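Local coordinates for probable oxidoreductase (Pseudomonas aeruginosa, PDB 4B7C), which probably catalyses NADP-dependent oxidation or reduction of a substrate not yet identified, as a member of the medium-chain dehydrogenase/reductase superfamily, at residues G19-D24 with Q252-E257; P52-W57 with M74-V79; G227-D232 with A258-A263; R9-A14 with L100-Y105; A14-G19 with M58-S63. One frame throughout, in Å; residues are numbered along the deposited sequence.

Interaction 1: residues G19-D24 with Q252-E257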
# COMPACT_ATOMS: atom_id res chain seq x y z
N GLY B 19 -10.15 1.80 25.79
CA GLY B 19 -11.31 1.42 25.03
C GLY B 19 -12.23 2.60 24.76
O GLY B 19 -11.77 3.65 24.29
N LEU B 20 -13.51 2.43 25.07
CA LEU B 20 -14.50 3.46 24.80
C LEU B 20 -14.32 4.61 25.79
O LEU B 20 -14.07 4.36 26.97
CB LEU B 20 -15.94 2.89 24.91
CG LEU B 20 -17.02 3.38 23.95
CD1 LEU B 20 -16.71 3.04 22.49
CD2 LEU B 20 -18.39 2.84 24.36
N PRO B 21 -14.42 5.87 25.33
CA PRO B 21 -14.34 6.98 26.28
C PRO B 21 -15.55 6.98 27.19
O PRO B 21 -16.67 6.67 26.76
CB PRO B 21 -14.29 8.24 25.40
CG PRO B 21 -14.64 7.82 24.02
CD PRO B 21 -14.57 6.33 23.94
N GLY B 22 -15.31 7.39 28.42
CA GLY B 22 -16.30 7.26 29.45
C GLY B 22 -16.57 8.59 30.09
O GLY B 22 -16.22 9.65 29.55
N ARG B 23 -17.20 8.54 31.25
CA ARG B 23 -17.66 9.76 31.89
C ARG B 23 -16.54 10.47 32.64
O ARG B 23 -16.73 11.62 33.00
CB ARG B 23 -18.90 9.53 32.77
CG ARG B 23 -20.14 9.12 31.98
CD ARG B 23 -20.63 10.18 30.97
NE ARG B 23 -21.34 11.30 31.60
CZ ARG B 23 -22.10 12.18 30.94
NH1 ARG B 23 -22.30 12.09 29.62
NH2 ARG B 23 -22.68 13.16 31.61
N ASP B 24 -15.39 9.82 32.85
CA ASP B 24 -14.25 10.45 33.55
C ASP B 24 -13.18 10.90 32.52
O ASP B 24 -12.16 11.50 32.89
CB ASP B 24 -13.63 9.50 34.61
CG ASP B 24 -14.42 9.46 35.98
OD1 ASP B 24 -15.58 9.83 35.89
OD2 ASP B 24 -13.93 9.05 37.13
N GLN B 252 -11.00 0.18 14.40
CA GLN B 252 -9.81 0.11 15.24
C GLN B 252 -9.77 1.14 16.37
O GLN B 252 -8.94 1.00 17.26
CB GLN B 252 -8.58 0.31 14.33
CG GLN B 252 -8.58 -0.68 13.17
CD GLN B 252 -8.62 -2.13 13.62
OE1 GLN B 252 -7.92 -2.52 14.56
NE2 GLN B 252 -9.45 -2.94 12.96
N TYR B 253 -10.64 2.16 16.36
CA TYR B 253 -10.41 3.33 17.25
C TYR B 253 -10.55 2.97 18.75
O TYR B 253 -9.67 3.29 19.58
CB TYR B 253 -11.28 4.57 16.91
CG TYR B 253 -10.72 5.50 15.82
CD1 TYR B 253 -9.46 6.08 15.95
CD2 TYR B 253 -11.45 5.79 14.67
CE1 TYR B 253 -8.95 6.91 14.96
CE2 TYR B 253 -10.95 6.62 13.67
CZ TYR B 253 -9.69 7.17 13.82
OH TYR B 253 -9.19 7.98 12.83
N ASN B 254 -11.65 2.29 19.08
CA ASN B 254 -11.94 1.92 20.47
C ASN B 254 -11.53 0.49 20.79
O ASN B 254 -11.94 -0.08 21.81
CB ASN B 254 -13.44 2.09 20.75
CG ASN B 254 -13.86 3.54 20.73
OD1 ASN B 254 -13.47 4.33 21.60
ND2 ASN B 254 -14.67 3.91 19.75
N ASN B 255 -10.70 -0.09 19.93
CA ASN B 255 -10.30 -1.49 20.10
C ASN B 255 -9.15 -1.58 21.10
O ASN B 255 -8.23 -0.77 21.05
CB ASN B 255 -9.92 -2.15 18.77
CG ASN B 255 -10.28 -3.62 18.72
OD1 ASN B 255 -10.91 -4.07 17.76
ND2 ASN B 255 -9.90 -4.37 19.75
N LYS B 256 -9.24 -2.55 22.00
CA LYS B 256 -8.23 -2.73 23.03
C LYS B 256 -6.86 -3.14 22.48
O LYS B 256 -6.64 -4.30 22.12
CB LYS B 256 -8.69 -3.76 24.07
CG LYS B 256 -9.85 -3.30 24.95
CD LYS B 256 -9.51 -2.04 25.73
CE LYS B 256 -10.20 -2.01 27.09
NZ LYS B 256 -9.45 -2.79 28.11
N GLU B 257 -5.99 -2.14 22.35
CA GLU B 257 -4.53 -2.32 22.44
C GLU B 257 -3.74 -2.85 21.22
O GLU B 257 -2.52 -2.98 21.32
CB GLU B 257 -4.18 -3.15 23.69
CG GLU B 257 -4.45 -2.43 25.01
CD GLU B 257 -3.19 -1.88 25.66
OE1 GLU B 257 -2.36 -2.70 26.12
OE2 GLU B 257 -3.02 -0.65 25.71
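A loop of the GroES-like N-terminal domain meets a loop of the Rossmann domain here, at the seam between the two halves of a medium-chain dehydrogenase/reductase. Residues 19-24 supply Gly19, Leu20 and Pro21. Residues 252-257 supply Asn254, the third residue of the type I turn from Gln252 to Asn255, and Lys256. The side chain of Asn254 points at the other loop and does most of the touching. Methyl CD1 of Leu20 rests against the amide group, 3.4 Å from Asn254 CG, and the two side chains cross obliquely. On the oxygen side of the amide, Asn254 OD1 lies 3.3 Å from Pro21 CD. The same OD1 is 3.3 Å from Gly19 O. Both are acceptors and cannot bond each other. Arg55 of the nearby helix reconciles them: it donates a hydrogen bond to Gly19 O and a weak one to Asn254 OD1. Lys256 runs past the start of the other loop, with its CD 3.9 Å from Gly19 N. Its chain is bent at three torsions, and the contact is made by methylenes. Gly19 has a positive phi (69°), and CD and CE of Lys256 lie close to its backbone. The contact is small and lies near the surface. Helix 53-58 borders it through Arg55, while helix 316-321 receives Pro21 on Leu321 and pairs Glu318 with Arg23.

Interaction 2: residues P52-W57 with M74-V79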
# COMPACT_ATOMS: atom_id res chain seq x y z
N PRO B 52 -15.02 10.60 14.25
CA PRO B 52 -14.34 9.41 14.81
C PRO B 52 -12.85 9.62 15.06
O PRO B 52 -12.30 9.02 15.99
CB PRO B 52 -14.56 8.35 13.72
CG PRO B 52 -15.80 8.78 13.01
CD PRO B 52 -15.72 10.28 13.00
N ALA B 53 -12.22 10.47 14.24
CA ALA B 53 -10.80 10.81 14.42
C ALA B 53 -10.50 11.34 15.82
O ALA B 53 -9.36 11.28 16.28
CB ALA B 53 -10.33 11.79 13.36
N MET B 54 -11.53 11.85 16.49
CA MET B 54 -11.38 12.35 17.87
C MET B 54 -10.84 11.29 18.84
O MET B 54 -10.13 11.59 19.80
CB MET B 54 -12.71 12.86 18.42
CG MET B 54 -13.07 14.25 17.94
SD MET B 54 -14.70 14.76 18.41
CE MET B 54 -14.54 16.54 18.65
N ARG B 55 -11.18 10.04 18.56
CA ARG B 55 -10.69 8.92 19.37
C ARG B 55 -9.14 8.80 19.28
O ARG B 55 -8.43 8.65 20.30
CB ARG B 55 -11.43 7.64 18.95
CG ARG B 55 -11.46 6.55 20.03
CD ARG B 55 -11.66 6.94 21.45
NE ARG B 55 -11.12 5.92 22.34
CZ ARG B 55 -9.87 5.81 22.77
NH1 ARG B 55 -8.92 6.67 22.41
NH2 ARG B 55 -9.55 4.80 23.59
N GLY B 56 -8.62 8.96 18.07
CA GLY B 56 -7.17 8.96 17.87
C GLY B 56 -6.50 10.13 18.54
O GLY B 56 -5.39 10.01 19.07
N TRP B 57 -7.15 11.29 18.50
CA TRP B 57 -6.57 12.52 19.08
C TRP B 57 -6.43 12.43 20.56
O TRP B 57 -5.62 13.14 21.17
CB TRP B 57 -7.42 13.75 18.76
CG TRP B 57 -7.66 13.98 17.30
CD1 TRP B 57 -6.91 13.50 16.23
CD2 TRP B 57 -8.72 14.79 16.69
NE1 TRP B 57 -7.44 13.92 15.04
CE2 TRP B 57 -8.52 14.70 15.24
CE3 TRP B 57 -9.77 15.54 17.17
CZ2 TRP B 57 -9.36 15.35 14.34
CZ3 TRP B 57 -10.62 16.19 16.26
CH2 TRP B 57 -10.42 16.09 14.88
N MET B 74 -10.28 19.94 24.65
CA MET B 74 -10.39 18.89 23.65
C MET B 74 -10.43 19.48 22.23
O MET B 74 -11.11 20.48 21.97
CB MET B 74 -11.63 18.04 23.90
CG MET B 74 -11.84 16.92 22.88
SD MET B 74 -10.44 15.82 22.68
CE MET B 74 -11.06 14.87 21.30
N ARG B 75 -9.70 18.84 21.32
CA ARG B 75 -9.63 19.29 19.93
C ARG B 75 -10.94 19.05 19.20
O ARG B 75 -11.55 18.00 19.33
CB ARG B 75 -8.48 18.58 19.18
CG ARG B 75 -8.34 18.98 17.72
CD ARG B 75 -7.12 18.38 17.01
NE ARG B 75 -5.90 18.63 17.78
CZ ARG B 75 -5.02 17.72 18.18
NH1 ARG B 75 -5.17 16.43 17.89
NH2 ARG B 75 -3.97 18.13 18.88
N ALA B 76 -11.38 20.03 18.42
CA ALA B 76 -12.58 19.90 17.58
C ALA B 76 -12.56 20.92 16.46
O ALA B 76 -12.28 22.10 16.69
CB ALA B 76 -13.84 20.08 18.40
N LEU B 77 -12.86 20.47 15.26
CA LEU B 77 -13.11 21.37 14.15
C LEU B 77 -14.49 21.98 14.37
O LEU B 77 -15.41 21.34 14.89
CB LEU B 77 -13.05 20.65 12.80
CG LEU B 77 -11.67 20.10 12.39
CD1 LEU B 77 -11.81 19.23 11.14
CD2 LEU B 77 -10.63 21.18 12.18
N GLY B 78 -14.64 23.23 13.98
CA GLY B 78 -15.91 23.91 14.16
C GLY B 78 -16.09 25.10 13.24
O GLY B 78 -15.15 25.51 12.56
N VAL B 79 -17.31 25.63 13.26
CA VAL B 79 -17.61 26.89 12.61
C VAL B 79 -18.07 27.88 13.65
O VAL B 79 -18.82 27.55 14.57
CB VAL B 79 -18.68 26.78 11.51
CG1 VAL B 79 -18.04 26.27 10.22
CG2 VAL B 79 -19.82 25.87 11.92
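Trp57 lays one face of its indole under the side chain of Arg75. CD of Arg75 sits over the six-membered ring, 4.0 Å from its centroid and 17° off the normal, a CH-pi contact. Farther along, the guanidinium reaches the five-membered ring in a cation-pi contact, with Arg75 CZ 5.0 Å from that centroid. The guanidinium is not stacked flat. Its plane is turned 68° from the ring, and it presents an edge, with Arg75 NH1 3.5 Å from Trp57 CG. CG of Arg75 is anti to the backbone N (chi1 179°), which puts CG itself beside Trp57 CE3 and CZ3. Arg75 NH2 is hydrogen-bonded to Pro66 O, so the charged end has a second, polar partner. The opposite face of the indole is covered by its own helix, through Ala53 O and Met54 CA.

Two methionines pack next to this pair. CE of Met74 lies near the edge of the indole and 3.9 Å from Met54 CB. CE of Met54 reaches across to Ala76 CB at 3.6 Å and approaches Arg75 O. Phe316 of helix 316-321 touches both methionines, and Leu320 touches Met54. The arrangement is an edge-on cation-pi contact joined to a CH-pi contact. It belongs to the buried packing of short helix 53-58 against the chain leading into strand 77-85 of the GroES-like domain.

Interaction 3: residues G227-D232 with A258-A263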
# COMPACT_ATOMS: atom_id res chain seq x y z
N GLY B 227 -11.25 0.08 7.79
CA GLY B 227 -10.14 -0.85 7.96
C GLY B 227 -10.61 -2.22 8.44
O GLY B 227 -11.68 -2.70 8.07
N GLY B 228 -9.76 -2.86 9.24
CA GLY B 228 -10.09 -4.14 9.86
C GLY B 228 -10.45 -5.23 8.86
O GLY B 228 -9.88 -5.31 7.77
N GLU B 229 -11.40 -6.07 9.26
CA GLU B 229 -11.77 -7.25 8.49
C GLU B 229 -12.42 -6.89 7.16
O GLU B 229 -12.27 -7.60 6.16
CB GLU B 229 -12.71 -8.13 9.32
CG GLU B 229 -12.99 -9.51 8.72
CD GLU B 229 -13.98 -10.32 9.54
OE1 GLU B 229 -14.24 -9.97 10.72
OE2 GLU B 229 -14.51 -11.32 9.00
N ILE B 230 -13.14 -5.77 7.14
CA ILE B 230 -13.74 -5.30 5.91
C ILE B 230 -12.68 -5.02 4.84
O ILE B 230 -12.80 -5.45 3.68
CB ILE B 230 -14.60 -4.04 6.14
CG1 ILE B 230 -15.89 -4.42 6.88
CG2 ILE B 230 -14.95 -3.40 4.81
CD1 ILE B 230 -16.72 -3.24 7.34
N LEU B 231 -11.62 -4.32 5.22
CA LEU B 231 -10.50 -4.04 4.32
C LEU B 231 -9.87 -5.35 3.83
O LEU B 231 -9.63 -5.54 2.63
CB LEU B 231 -9.43 -3.19 5.03
CG LEU B 231 -8.05 -3.10 4.37
CD1 LEU B 231 -8.14 -2.50 2.98
CD2 LEU B 231 -7.12 -2.30 5.27
N ASP B 232 -9.64 -6.25 4.77
CA ASP B 232 -8.98 -7.53 4.45
C ASP B 232 -9.79 -8.35 3.46
O ASP B 232 -9.23 -8.97 2.56
CB ASP B 232 -8.73 -8.33 5.73
CG ASP B 232 -7.40 -9.08 5.70
OD1 ASP B 232 -6.65 -8.95 4.71
OD2 ASP B 232 -7.11 -9.80 6.69
N ALA B 258 -4.38 -3.13 20.09
CA ALA B 258 -3.63 -3.50 18.89
C ALA B 258 -4.41 -3.34 17.61
O ALA B 258 -5.51 -3.88 17.48
CB ALA B 258 -3.13 -4.93 19.00
N VAL B 259 -3.84 -2.60 16.65
CA VAL B 259 -4.41 -2.52 15.30
C VAL B 259 -4.36 -3.90 14.66
O VAL B 259 -3.44 -4.68 14.92
CB VAL B 259 -3.67 -1.47 14.42
CG1 VAL B 259 -4.21 -1.48 13.00
CG2 VAL B 259 -3.78 -0.08 15.01
N ARG B 260 -5.35 -4.19 13.82
CA ARG B 260 -5.50 -5.48 13.19
C ARG B 260 -5.09 -5.24 11.74
O ARG B 260 -5.62 -4.34 11.11
CB ARG B 260 -6.95 -5.96 13.36
CG ARG B 260 -7.20 -7.42 12.89
CD ARG B 260 -7.76 -7.35 11.48
NE ARG B 260 -8.28 -8.64 11.05
CZ ARG B 260 -8.42 -9.04 9.79
NH1 ARG B 260 -8.07 -8.27 8.77
NH2 ARG B 260 -8.91 -10.25 9.55
N GLY B 261 -4.13 -6.03 11.24
CA GLY B 261 -3.48 -5.75 9.97
C GLY B 261 -4.03 -6.65 8.89
O GLY B 261 -4.41 -7.78 9.17
N PRO B 262 -4.06 -6.17 7.64
CA PRO B 262 -4.61 -6.97 6.55
C PRO B 262 -3.72 -8.15 6.13
O PRO B 262 -2.69 -7.97 5.47
CB PRO B 262 -4.76 -5.97 5.41
CG PRO B 262 -3.75 -4.92 5.69
CD PRO B 262 -3.57 -4.86 7.18
N ALA B 263 -4.16 -9.36 6.48
CA ALA B 263 -3.46 -10.60 6.10
C ALA B 263 -3.41 -10.81 4.59
O ALA B 263 -2.53 -11.51 4.09
CB ALA B 263 -4.11 -11.80 6.78
O HOH W 1 -7.16 -5.20 8.17
O HOH W 2 -7.41 -2.01 10.66
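Asp232 is the tight part of this contact, and the guanidinium of Arg260 is its looser, exposed side. OD2 of Asp232 takes two hydrogen bonds. Arg260 NH1 donates one at 2.8 Å as part of a salt bridge, and Ala263 N donates the other at 3.0 Å. Both donors approach from the same face of the carboxylate. NH1 stands 38° above its plane, and the two flat groups are 83° apart, so the salt bridge is not a coplanar pair. OD1 packs against Pro262 CB at 3.6 Å and accepts a bond from Asn264 N. Leu231 CD2 adds a longer apolar touch on Pro262, where Tyr265 of the second subunit also packs.

Around Arg260 the fit is less close. CA of Glu229 lies over one guanidinium face, but its carboxylate stays beyond bonding distance. Two waters bridge Gly228 and Arg260. One links Gly228 O with Arg260 NH1, and the other joins Gly228 N to Arg260 O, 2.9 Å and 3.0 Å from them. With Ala263 N and Asn264 N both bound, the aspartate fixes the loop backbone onto helix 228-235 in the Rossmann domain. The nearby arginine would be expected to stabilise its negative charge.

Interaction 4: residues R9-A14 with L100-Y105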
# COMPACT_ATOMS: atom_id res chain seq x y z
N ARG B 9 -16.99 28.07 28.82
CA ARG B 9 -17.09 26.67 29.25
C ARG B 9 -16.26 25.82 28.30
O ARG B 9 -16.32 26.01 27.08
CB ARG B 9 -18.53 26.16 29.26
CG ARG B 9 -19.49 26.96 30.13
CD ARG B 9 -20.92 26.51 29.91
NE ARG B 9 -21.34 26.69 28.52
CZ ARG B 9 -22.38 26.09 27.96
NH1 ARG B 9 -23.14 25.25 28.66
NH2 ARG B 9 -22.65 26.32 26.69
N GLN B 10 -15.51 24.89 28.88
CA GLN B 10 -14.60 24.04 28.11
C GLN B 10 -14.67 22.59 28.57
O GLN B 10 -14.78 22.31 29.76
CB GLN B 10 -13.16 24.49 28.28
CG GLN B 10 -12.88 25.95 28.04
CD GLN B 10 -11.40 26.24 28.27
OE1 GLN B 10 -10.84 25.85 29.29
NE2 GLN B 10 -10.75 26.86 27.28
N TYR B 11 -14.57 21.68 27.61
CA TYR B 11 -14.30 20.29 27.92
C TYR B 11 -12.82 20.03 27.73
O TYR B 11 -12.29 20.16 26.62
CB TYR B 11 -15.11 19.34 27.06
CG TYR B 11 -16.44 19.02 27.67
CD1 TYR B 11 -16.53 18.19 28.79
CD2 TYR B 11 -17.62 19.53 27.13
CE1 TYR B 11 -17.76 17.89 29.35
CE2 TYR B 11 -18.84 19.25 27.69
CZ TYR B 11 -18.91 18.42 28.81
OH TYR B 11 -20.12 18.14 29.36
N GLN B 12 -12.15 19.69 28.83
CA GLN B 12 -10.74 19.35 28.80
C GLN B 12 -10.56 17.85 28.82
O GLN B 12 -11.39 17.12 29.35
CB GLN B 12 -10.00 19.96 29.98
CG GLN B 12 -10.04 21.47 30.02
CD GLN B 12 -9.43 22.04 31.29
OE1 GLN B 12 -9.09 21.30 32.21
NE2 GLN B 12 -9.30 23.36 31.34
N LEU B 13 -9.47 17.38 28.21
CA LEU B 13 -9.10 15.97 28.29
C LEU B 13 -8.55 15.69 29.68
O LEU B 13 -7.53 16.26 30.07
CB LEU B 13 -8.09 15.59 27.22
CG LEU B 13 -7.69 14.11 27.14
CD1 LEU B 13 -8.88 13.26 26.72
CD2 LEU B 13 -6.50 13.92 26.21
N ALA B 14 -9.23 14.83 30.42
CA ALA B 14 -8.94 14.60 31.85
C ALA B 14 -8.06 13.36 32.04
O ALA B 14 -7.13 13.37 32.84
CB ALA B 14 -10.22 14.45 32.64
N LEU B 100 -11.60 24.93 16.47
CA LEU B 100 -12.16 25.85 17.48
C LEU B 100 -12.16 25.29 18.90
O LEU B 100 -12.29 26.03 19.87
CB LEU B 100 -13.59 26.25 17.09
CG LEU B 100 -13.72 27.01 15.75
CD1 LEU B 100 -15.17 27.40 15.47
CD2 LEU B 100 -12.80 28.23 15.71
N GLY B 101 -12.09 23.96 19.00
CA GLY B 101 -12.05 23.31 20.31
C GLY B 101 -13.43 23.08 20.91
O GLY B 101 -14.41 23.74 20.52
N VAL B 102 -13.52 22.14 21.86
CA VAL B 102 -14.79 21.82 22.50
C VAL B 102 -15.02 22.82 23.61
O VAL B 102 -14.78 22.55 24.80
CB VAL B 102 -14.85 20.38 23.04
CG1 VAL B 102 -16.21 20.12 23.67
CG2 VAL B 102 -14.61 19.36 21.93
N GLN B 103 -15.51 24.00 23.22
CA GLN B 103 -15.67 25.13 24.12
C GLN B 103 -16.61 26.18 23.52
O GLN B 103 -16.98 26.10 22.35
CB GLN B 103 -14.31 25.77 24.42
CG GLN B 103 -13.56 26.21 23.18
CD GLN B 103 -12.16 26.70 23.48
OE1 GLN B 103 -11.83 27.07 24.61
NE2 GLN B 103 -11.33 26.72 22.43
N ASP B 104 -17.01 27.14 24.35
CA ASP B 104 -17.92 28.23 23.93
C ASP B 104 -17.22 29.21 22.99
O ASP B 104 -17.80 29.69 22.02
CB ASP B 104 -18.45 29.02 25.13
CG ASP B 104 -19.51 28.28 25.92
OD1 ASP B 104 -20.43 27.69 25.31
OD2 ASP B 104 -19.40 28.28 27.17
N TYR B 105 -15.97 29.52 23.33
CA TYR B 105 -15.19 30.54 22.63
C TYR B 105 -13.80 30.05 22.30
O TYR B 105 -13.17 29.37 23.13
CB TYR B 105 -15.03 31.80 23.48
CG TYR B 105 -16.31 32.52 23.82
CD1 TYR B 105 -16.81 33.51 22.98
CD2 TYR B 105 -17.01 32.22 24.98
CE1 TYR B 105 -17.97 34.19 23.28
CE2 TYR B 105 -18.18 32.88 25.29
CZ TYR B 105 -18.65 33.88 24.44
OH TYR B 105 -19.82 34.54 24.74
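One carboxylate oxygen, Asp104 OD2, is gripped by both the backbone and the side chain of Arg9. The contact joins strand 7-13 to the loop before strand 105-108 in the GroES-like domain. The two backbones run antiparallel, with a single beta bridge pairing Gln10 and Gln103. Arg9 NE donates to OD2 at 2.8 Å, while Arg9 NH2 donates to Asp104 OD1 at 3.0 Å. This is a side-on, two-pronged salt bridge. Its guanidinium and carboxylate planes are only 14° apart, and both oxygens use their syn lone pairs. Arg9 N comes to OD2 from the anti side at 2.9 Å. CG of Arg9 is anti to the carbonyl carbon (chi1 -57°), which keeps CG on the side of the backbone N. The bend at chi3 then brings NE to the oxygen that N also meets. The two residues are also joined in the reverse direction, since Asp104 N donates to Arg9 O.

Next to this pair, Gln10 and Gln103 lie side by side and point the same way. NE2 of Gln10 donates to Gln103 OE1 at 2.9 Å. Gln103 NE2 also bonds to Leu100 O, and Asn8 ND2 gives to Gln103 OE1. Val102 is the centre of an inverse gamma turn, and its O receives Tyr11 N in a nearly straight bond (176°). Tyr11 is placed by Phe28, Phe316 and a bond from its hydroxyl to Glu314 O. Across the contact, Val102 CG1 touches Tyr11 CB at 3.6 Å.

Interaction 5: residues A14-G19 with M58-S63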
# COMPACT_ATOMS: atom_id res chain seq x y z
N ALA B 14 -9.23 14.83 30.42
CA ALA B 14 -8.94 14.60 31.85
C ALA B 14 -8.06 13.36 32.04
O ALA B 14 -7.13 13.37 32.84
CB ALA B 14 -10.22 14.45 32.64
N GLN B 15 -8.39 12.30 31.32
CA GLN B 15 -7.57 11.08 31.34
C GLN B 15 -7.68 10.33 30.02
O GLN B 15 -8.73 10.33 29.37
CB GLN B 15 -7.96 10.16 32.51
CG GLN B 15 -9.43 9.74 32.53
CD GLN B 15 -9.78 8.80 33.69
OE1 GLN B 15 -9.22 8.87 34.80
NE2 GLN B 15 -10.71 7.89 33.43
N ARG B 16 -6.60 9.65 29.65
CA ARG B 16 -6.55 8.88 28.42
C ARG B 16 -7.44 7.66 28.59
O ARG B 16 -7.25 6.89 29.54
CB ARG B 16 -5.11 8.45 28.08
CG ARG B 16 -4.10 9.56 28.30
CD ARG B 16 -3.07 9.71 27.22
NE ARG B 16 -3.71 10.55 26.24
CZ ARG B 16 -3.36 11.76 25.83
NH1 ARG B 16 -2.28 12.41 26.26
NH2 ARG B 16 -4.13 12.32 24.91
N PRO B 17 -8.42 7.48 27.69
CA PRO B 17 -9.33 6.35 27.82
C PRO B 17 -8.71 5.01 27.45
O PRO B 17 -7.83 4.94 26.58
CB PRO B 17 -10.44 6.67 26.83
CG PRO B 17 -9.77 7.47 25.77
CD PRO B 17 -8.67 8.24 26.46
N SER B 18 -9.16 3.97 28.14
CA SER B 18 -8.98 2.59 27.75
C SER B 18 -10.23 2.16 27.07
O SER B 18 -11.26 2.11 27.72
CB SER B 18 -8.85 1.73 29.01
OG SER B 18 -7.53 1.33 29.21
N GLY B 19 -10.15 1.80 25.79
CA GLY B 19 -11.31 1.42 25.03
C GLY B 19 -12.23 2.60 24.76
O GLY B 19 -11.77 3.65 24.29
N MET B 58 -7.25 11.57 21.17
CA MET B 58 -7.20 11.35 22.61
C MET B 58 -6.10 10.37 23.05
O MET B 58 -5.66 10.39 24.20
CB MET B 58 -8.55 10.82 23.11
CG MET B 58 -9.62 11.90 23.18
SD MET B 58 -11.21 11.25 23.80
CE MET B 58 -11.92 10.56 22.31
N ASN B 59 -5.69 9.50 22.13
CA ASN B 59 -4.65 8.51 22.40
C ASN B 59 -3.24 9.10 22.40
O ASN B 59 -2.92 9.98 21.59
CB ASN B 59 -4.74 7.37 21.37
CG ASN B 59 -5.87 6.41 21.65
OD1 ASN B 59 -6.38 6.31 22.76
ND2 ASN B 59 -6.27 5.68 20.63
N ASP B 60 -2.39 8.55 23.27
CA ASP B 60 -0.99 8.94 23.40
C ASP B 60 -0.17 8.04 22.49
O ASP B 60 0.21 6.90 22.81
CB ASP B 60 -0.50 8.93 24.86
CG ASP B 60 0.63 9.93 25.11
OD1 ASP B 60 1.05 10.65 24.17
OD2 ASP B 60 1.11 9.99 26.25
N ALA B 61 0.07 8.57 21.31
CA ALA B 61 0.52 7.77 20.20
C ALA B 61 0.89 8.77 19.15
O ALA B 61 0.21 9.77 18.98
CB ALA B 61 -0.59 6.86 19.71
N ARG B 62 2.00 8.52 18.47
CA ARG B 62 2.46 9.39 17.42
C ARG B 62 1.48 9.29 16.24
O ARG B 62 1.09 8.20 15.85
CB ARG B 62 3.92 9.02 17.05
CG ARG B 62 4.82 10.15 16.54
CD ARG B 62 4.29 10.61 15.19
NE ARG B 62 4.51 9.68 14.08
CZ ARG B 62 5.68 9.48 13.47
NH1 ARG B 62 6.77 10.13 13.86
NH2 ARG B 62 5.75 8.62 12.46
N SER B 63 1.07 10.43 15.70
CA SER B 63 0.12 10.48 14.58
C SER B 63 0.42 11.68 13.67
O SER B 63 1.47 12.32 13.83
CB SER B 63 -1.29 10.58 15.14
OG SER B 63 -2.25 10.31 14.16
O HOH W 3 -5.81 6.65 25.41
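CG of Arg16 is anti to the carbonyl carbon (chi1 -43°), and bends at chi2 and chi3 then turn the chain towards Met58 and Asp60. The guanidinium meets Met58 O side-on, with two nitrogens on one atom. Arg16 NE donates at 2.8 Å to Met58 O, which lies close to the guanidinium plane. The Arg16 NH2 bond to Met58 O is 2.6 Å long and comes from a different direction, with the donor 57° above the carbonyl plane. NH2 also bonds to Val68 O, so this arginine binds the carbonyls of Met58 and Val68.

Asp60 lies across one face of the guanidinium. Its CB is 3.6 Å from Arg16 CD, and its carboxylate plane is turned 33° from the guanidinium. Arg16 NH1 and Asp60 OD2 are 4.2 Å apart, with the oxygen well out of the guanidinium plane. Their charges probably attract, but this is no salt bridge. Next in the chain, Pro17 CD packs on Met58 CB at 4.2 Å. A water bridges the loops, donating to Pro17 O at 2.9 Å and to Asn59 OD1 at 2.7 Å. Arg55 NH1 also bonds to Asn59 OD1. The contact is a surface one within the GroES-like domain. It sets the loop between strands 7-13 and 26-32 against residues 58-60, which follow the body of helix 53-58, with Met58 reaching Phe26 of strand 26-32.

In the fold
From the N terminus, strand 7-13 enters interaction 4, which closes a long loop back from residues 100-105. Interactions 2 and 5 lie inside that loop and cross each other: 14-19 meets 58-63, while 52-57 meets 74-79. Interaction 5 shares Ala14 with interaction 4 and Gly19 with interaction 1. Backbone bonds of Met74 to Tyr11 and Val102 join interactions 2 and 4. These three contacts stay in the GroES-like domain. Interaction 1 closes the widest loop, encloses interaction 2, and ties that domain to the Rossmann domain. It crosses interactions 3, 4 and 5. Interaction 3 lies wholly in the Rossmann domain, about 33 Å from interaction 4, centre to centre.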